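Benzoylformate Decarboxylase (Polynucleobacter necessarius, PDB 4K9Q) probably decarboxylates benzoylformate as a thiamine diphosphate- and magnesium-dependent lyase. Local coordinates at residues P200-W214 with A226-P240. Numbering follows the deposited sequence. Where two conformers were deposited one is given.
Sequences PLLIYGSDIARSQAW and APVWAAPFAERTPFP
Pro227 O accepts from Leu202 N at 3.0 Å, the first of four backbone bonds that pair strands 201-204 and 228-230 in parallel. Val228 CG1 lies over one face of the Tyr204 ring, whose other face carries Ile208 CD1, so the ring is packed from both sides. On the opposite sheet face, Trp229 turns its pyrrole side to Leu201, with CD1 of the leucine 3.6 Å from Trp229 NE1. The pairing ends at Ala231, whose N donates to Tyr204 O from 36° out of the carbonyl plane. Glu235 OE2 then takes Arg210 NH1 at 2.7 Å, nearly in the guanidinium plane, while Arg210 NH2 bonds Asp207 OD1 at 2.9 Å. A leucine in place of Arg210 would probably leave Glu235 OE2 without its cationic mate and Asp207 and Glu235 to be offset by their other partners, Lys89 and Arg276. Arg236 O receives Ser206 OG at 2.7 Å on an in-plane lone pair; the serine torsion (chi1 -60°), with OG beside its own N, directs the hydroxyl there. Thr237 O meets the Trp214 ring edge, and Pro240 CD makes an off-centre CH-pi contact on one face, 4.1 Å from the six-membered centroid. The two strands, joined by helix 214-224, form a beta-alpha-beta unit of the Rossmann-like central domain: the helix crosses over, packing on Tyr204 and Val228, while strand 266-270 flanks 201-204 on its other edge.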
# COMPACT_ATOMS: atom_id res chain seq x y z
N PRO A 200 35.28 5.57 -27.57
CA PRO A 200 34.28 5.07 -26.60
C PRO A 200 34.90 4.80 -25.24
O PRO A 200 36.09 4.50 -25.13
CB PRO A 200 33.81 3.76 -27.24
CG PRO A 200 34.95 3.32 -28.09
CD PRO A 200 35.54 4.59 -28.63
N LEU A 201 34.09 4.92 -24.19
CA LEU A 201 34.52 4.59 -22.84
C LEU A 201 33.51 3.63 -22.23
O LEU A 201 32.31 3.81 -22.38
CB LEU A 201 34.66 5.87 -22.00
CG LEU A 201 34.96 5.74 -20.49
CD1 LEU A 201 35.85 6.90 -20.00
CD2 LEU A 201 33.66 5.68 -19.71
N LEU A 202 34.01 2.59 -21.56
CA LEU A 202 33.14 1.57 -20.99
C LEU A 202 33.00 1.75 -19.48
O LEU A 202 33.98 1.99 -18.79
CB LEU A 202 33.68 0.18 -21.30
CG LEU A 202 33.67 -0.27 -22.75
CD1 LEU A 202 34.45 -1.56 -22.91
CD2 LEU A 202 32.24 -0.46 -23.21
N ILE A 203 31.76 1.65 -18.99
CA ILE A 203 31.50 1.64 -17.55
C ILE A 203 30.78 0.34 -17.24
O ILE A 203 29.70 0.08 -17.77
CB ILE A 203 30.64 2.83 -17.12
CG1 ILE A 203 31.35 4.15 -17.46
CG2 ILE A 203 30.32 2.75 -15.61
CD1 ILE A 203 30.53 5.38 -17.14
N TYR A 204 31.39 -0.50 -16.40
CA TYR A 204 30.82 -1.81 -16.09
C TYR A 204 30.26 -1.84 -14.66
O TYR A 204 30.88 -1.33 -13.73
CB TYR A 204 31.89 -2.91 -16.20
CG TYR A 204 32.24 -3.36 -17.60
CD1 TYR A 204 31.71 -2.75 -18.72
CD2 TYR A 204 33.13 -4.42 -17.78
CE1 TYR A 204 32.04 -3.18 -20.01
CE2 TYR A 204 33.47 -4.85 -19.06
CZ TYR A 204 32.93 -4.24 -20.16
OH TYR A 204 33.28 -4.69 -21.41
N GLY A 205 29.09 -2.45 -14.50
CA GLY A 205 28.48 -2.63 -13.20
C GLY A 205 28.29 -4.09 -12.84
O GLY A 205 28.64 -5.00 -13.61
N SER A 206 27.70 -4.32 -11.68
CA SER A 206 27.72 -5.65 -11.08
C SER A 206 26.77 -6.70 -11.66
O SER A 206 26.84 -7.85 -11.25
CB SER A 206 27.54 -5.54 -9.57
OG SER A 206 28.62 -4.77 -9.05
N ASP A 207 25.92 -6.33 -12.61
CA ASP A 207 25.14 -7.35 -13.33
C ASP A 207 26.11 -8.34 -13.97
O ASP A 207 25.81 -9.53 -14.10
CB ASP A 207 24.26 -6.74 -14.44
CG ASP A 207 23.09 -5.92 -13.91
OD1 ASP A 207 22.89 -5.82 -12.67
OD2 ASP A 207 22.36 -5.36 -14.77
N ILE A 208 27.27 -7.83 -14.36
CA ILE A 208 28.30 -8.66 -14.98
C ILE A 208 28.79 -9.74 -14.01
O ILE A 208 29.05 -10.88 -14.40
CB ILE A 208 29.46 -7.79 -15.51
CG1 ILE A 208 29.00 -7.00 -16.74
CG2 ILE A 208 30.70 -8.65 -15.84
CD1 ILE A 208 29.94 -5.86 -17.09
N ALA A 209 28.88 -9.39 -12.73
CA ALA A 209 29.31 -10.34 -11.72
C ALA A 209 28.24 -11.41 -11.53
O ALA A 209 28.53 -12.61 -11.61
CB ALA A 209 29.60 -9.63 -10.40
N ARG A 210 27.00 -10.98 -11.29
CA ARG A 210 25.90 -11.90 -11.02
C ARG A 210 25.67 -12.85 -12.20
O ARG A 210 25.44 -14.05 -11.99
CB ARG A 210 24.61 -11.14 -10.69
CG ARG A 210 24.54 -10.61 -9.25
CD ARG A 210 23.27 -9.79 -9.03
NE ARG A 210 23.29 -8.51 -9.73
CZ ARG A 210 23.83 -7.39 -9.23
NH1 ARG A 210 24.37 -7.40 -8.01
NH2 ARG A 210 23.80 -6.27 -9.93
N SER A 211 25.74 -12.33 -13.42
CA SER A 211 25.44 -13.11 -14.62
C SER A 211 26.63 -13.92 -15.12
O SER A 211 26.54 -14.57 -16.17
CB SER A 211 24.94 -12.19 -15.74
OG SER A 211 25.97 -11.31 -16.17
N GLN A 212 27.74 -13.88 -14.39
CA GLN A 212 28.92 -14.65 -14.75
C GLN A 212 29.48 -14.26 -16.11
O GLN A 212 29.92 -15.11 -16.89
CB GLN A 212 28.64 -16.16 -14.67
CG GLN A 212 28.31 -16.58 -13.24
CD GLN A 212 28.14 -18.07 -13.05
OE1 GLN A 212 27.10 -18.64 -13.38
NE2 GLN A 212 29.17 -18.71 -12.50
N ALA A 213 29.47 -12.95 -16.38
CA ALA A 213 29.90 -12.41 -17.67
C ALA A 213 31.34 -11.88 -17.66
O ALA A 213 31.74 -11.14 -18.55
CB ALA A 213 28.95 -11.31 -18.12
N TRP A 214 32.10 -12.25 -16.63
CA TRP A 214 33.46 -11.76 -16.43
C TRP A 214 34.29 -11.83 -17.71
O TRP A 214 34.82 -10.81 -18.18
CB TRP A 214 34.11 -12.59 -15.31
CG TRP A 214 35.49 -12.19 -14.89
CD1 TRP A 214 36.67 -12.65 -15.41
CD2 TRP A 214 35.84 -11.27 -13.84
NE1 TRP A 214 37.73 -12.07 -14.75
CE2 TRP A 214 37.25 -11.22 -13.79
CE3 TRP A 214 35.10 -10.49 -12.95
CZ2 TRP A 214 37.93 -10.41 -12.87
CZ3 TRP A 214 35.79 -9.69 -12.02
CH2 TRP A 214 37.19 -9.66 -12.00
N ALA A 226 39.09 -0.03 -25.33
CA ALA A 226 38.58 1.15 -24.66
C ALA A 226 38.88 1.10 -23.16
O ALA A 226 38.97 0.02 -22.59
CB ALA A 226 37.08 1.29 -24.88
N PRO A 227 39.04 2.27 -22.53
CA PRO A 227 39.20 2.30 -21.08
C PRO A 227 37.95 1.77 -20.39
O PRO A 227 36.83 2.03 -20.85
CB PRO A 227 39.39 3.78 -20.77
CG PRO A 227 38.72 4.49 -21.89
CD PRO A 227 38.97 3.63 -23.10
N VAL A 228 38.14 1.03 -19.30
CA VAL A 228 37.02 0.50 -18.53
C VAL A 228 37.05 1.09 -17.13
O VAL A 228 38.08 1.10 -16.47
CB VAL A 228 37.11 -1.03 -18.44
CG1 VAL A 228 36.03 -1.56 -17.51
CG2 VAL A 228 36.98 -1.66 -19.83
N TRP A 229 35.90 1.60 -16.69
CA TRP A 229 35.75 2.06 -15.31
C TRP A 229 34.68 1.22 -14.64
O TRP A 229 33.73 0.80 -15.29
CB TRP A 229 35.26 3.50 -15.28
CG TRP A 229 36.27 4.51 -15.72
CD1 TRP A 229 36.57 4.86 -17.00
CD2 TRP A 229 37.08 5.33 -14.87
NE1 TRP A 229 37.54 5.84 -17.00
CE2 TRP A 229 37.86 6.15 -15.70
CE3 TRP A 229 37.21 5.45 -13.48
CZ2 TRP A 229 38.77 7.08 -15.20
CZ3 TRP A 229 38.12 6.37 -12.98
CH2 TRP A 229 38.89 7.17 -13.83
N ALA A 230 34.82 1.01 -13.34
CA ALA A 230 33.73 0.41 -12.58
C ALA A 230 32.71 1.49 -12.25
O ALA A 230 33.07 2.62 -11.88
CB ALA A 230 34.26 -0.25 -11.30
N ALA A 231 31.43 1.17 -12.40
CA ALA A 231 30.36 2.09 -12.02
C ALA A 231 30.52 2.50 -10.55
O ALA A 231 31.08 1.75 -9.76
CB ALA A 231 29.01 1.46 -12.26
N PRO A 232 30.02 3.70 -10.18
CA PRO A 232 30.09 4.10 -8.77
C PRO A 232 29.36 3.10 -7.89
O PRO A 232 28.29 2.60 -8.26
CB PRO A 232 29.35 5.46 -8.74
CG PRO A 232 28.47 5.43 -9.97
CD PRO A 232 29.26 4.66 -11.00
N PHE A 233 29.93 2.81 -6.72
CA PHE A 233 29.27 1.90 -5.78
C PHE A 233 28.90 0.55 -6.40
O PHE A 233 27.80 0.02 -6.17
CB PHE A 233 28.07 2.58 -5.13
CG PHE A 233 28.46 3.55 -4.06
CD1 PHE A 233 28.76 3.09 -2.79
CD2 PHE A 233 28.58 4.90 -4.33
CE1 PHE A 233 29.15 3.97 -1.80
CE2 PHE A 233 28.97 5.79 -3.34
CZ PHE A 233 29.26 5.32 -2.08
N ALA A 234 29.81 -0.00 -7.19
CA ALA A 234 29.62 -1.34 -7.72
C ALA A 234 29.88 -2.35 -6.60
O ALA A 234 31.00 -2.47 -6.11
CB ALA A 234 30.55 -1.60 -8.91
N GLU A 235 28.82 -3.06 -6.23
CA GLU A 235 28.82 -3.96 -5.09
C GLU A 235 29.72 -5.17 -5.28
O GLU A 235 30.19 -5.77 -4.30
CB GLU A 235 27.38 -4.42 -4.81
CG GLU A 235 26.72 -5.17 -5.97
CD GLU A 235 25.91 -4.29 -6.89
OE1 GLU A 235 26.26 -3.10 -7.11
OE2 GLU A 235 24.90 -4.79 -7.43
N ARG A 236 29.95 -5.54 -6.54
CA ARG A 236 30.77 -6.70 -6.88
C ARG A 236 31.61 -6.40 -8.12
O ARG A 236 31.12 -5.81 -9.08
CB ARG A 236 29.90 -7.93 -7.12
CG ARG A 236 29.24 -8.42 -5.86
CD ARG A 236 28.24 -9.49 -6.14
NE ARG A 236 28.89 -10.67 -6.69
CZ ARG A 236 28.23 -11.78 -6.98
NH1 ARG A 236 26.92 -11.83 -6.76
NH2 ARG A 236 28.87 -12.83 -7.49
N THR A 237 32.88 -6.80 -8.06
CA THR A 237 33.85 -6.46 -9.08
C THR A 237 33.38 -6.87 -10.48
O THR A 237 33.08 -8.04 -10.71
CB THR A 237 35.19 -7.17 -8.78
OG1 THR A 237 35.56 -6.91 -7.42
CG2 THR A 237 36.28 -6.68 -9.72
N PRO A 238 33.30 -5.91 -11.42
CA PRO A 238 32.85 -6.31 -12.75
C PRO A 238 33.96 -6.53 -13.79
O PRO A 238 33.66 -6.99 -14.89
CB PRO A 238 31.98 -5.11 -13.18
CG PRO A 238 32.63 -3.95 -12.51
CD PRO A 238 33.20 -4.46 -11.20
N PHE A 239 35.20 -6.20 -13.46
CA PHE A 239 36.29 -6.26 -14.43
C PHE A 239 37.63 -6.44 -13.69
O PHE A 239 37.82 -5.88 -12.61
CB PHE A 239 36.28 -4.97 -15.26
CG PHE A 239 37.16 -5.01 -16.49
CD1 PHE A 239 38.43 -4.44 -16.48
CD2 PHE A 239 36.70 -5.57 -17.67
CE1 PHE A 239 39.23 -4.45 -17.62
CE2 PHE A 239 37.49 -5.58 -18.82
CZ PHE A 239 38.76 -5.02 -18.79
N PRO A 240 38.55 -7.24 -14.26
CA PRO A 240 39.82 -7.44 -13.54
C PRO A 240 40.54 -6.11 -13.33
O PRO A 240 40.80 -5.37 -14.28
CB PRO A 240 40.63 -8.34 -14.48
CG PRO A 240 39.95 -8.23 -15.82
CD PRO A 240 38.50 -8.01 -15.51
O HOH W 1 26.59 -2.05 -9.90
O HOH W 2 24.91 -9.51 -5.93
O HOH W 3 34.43 -8.04 -17.35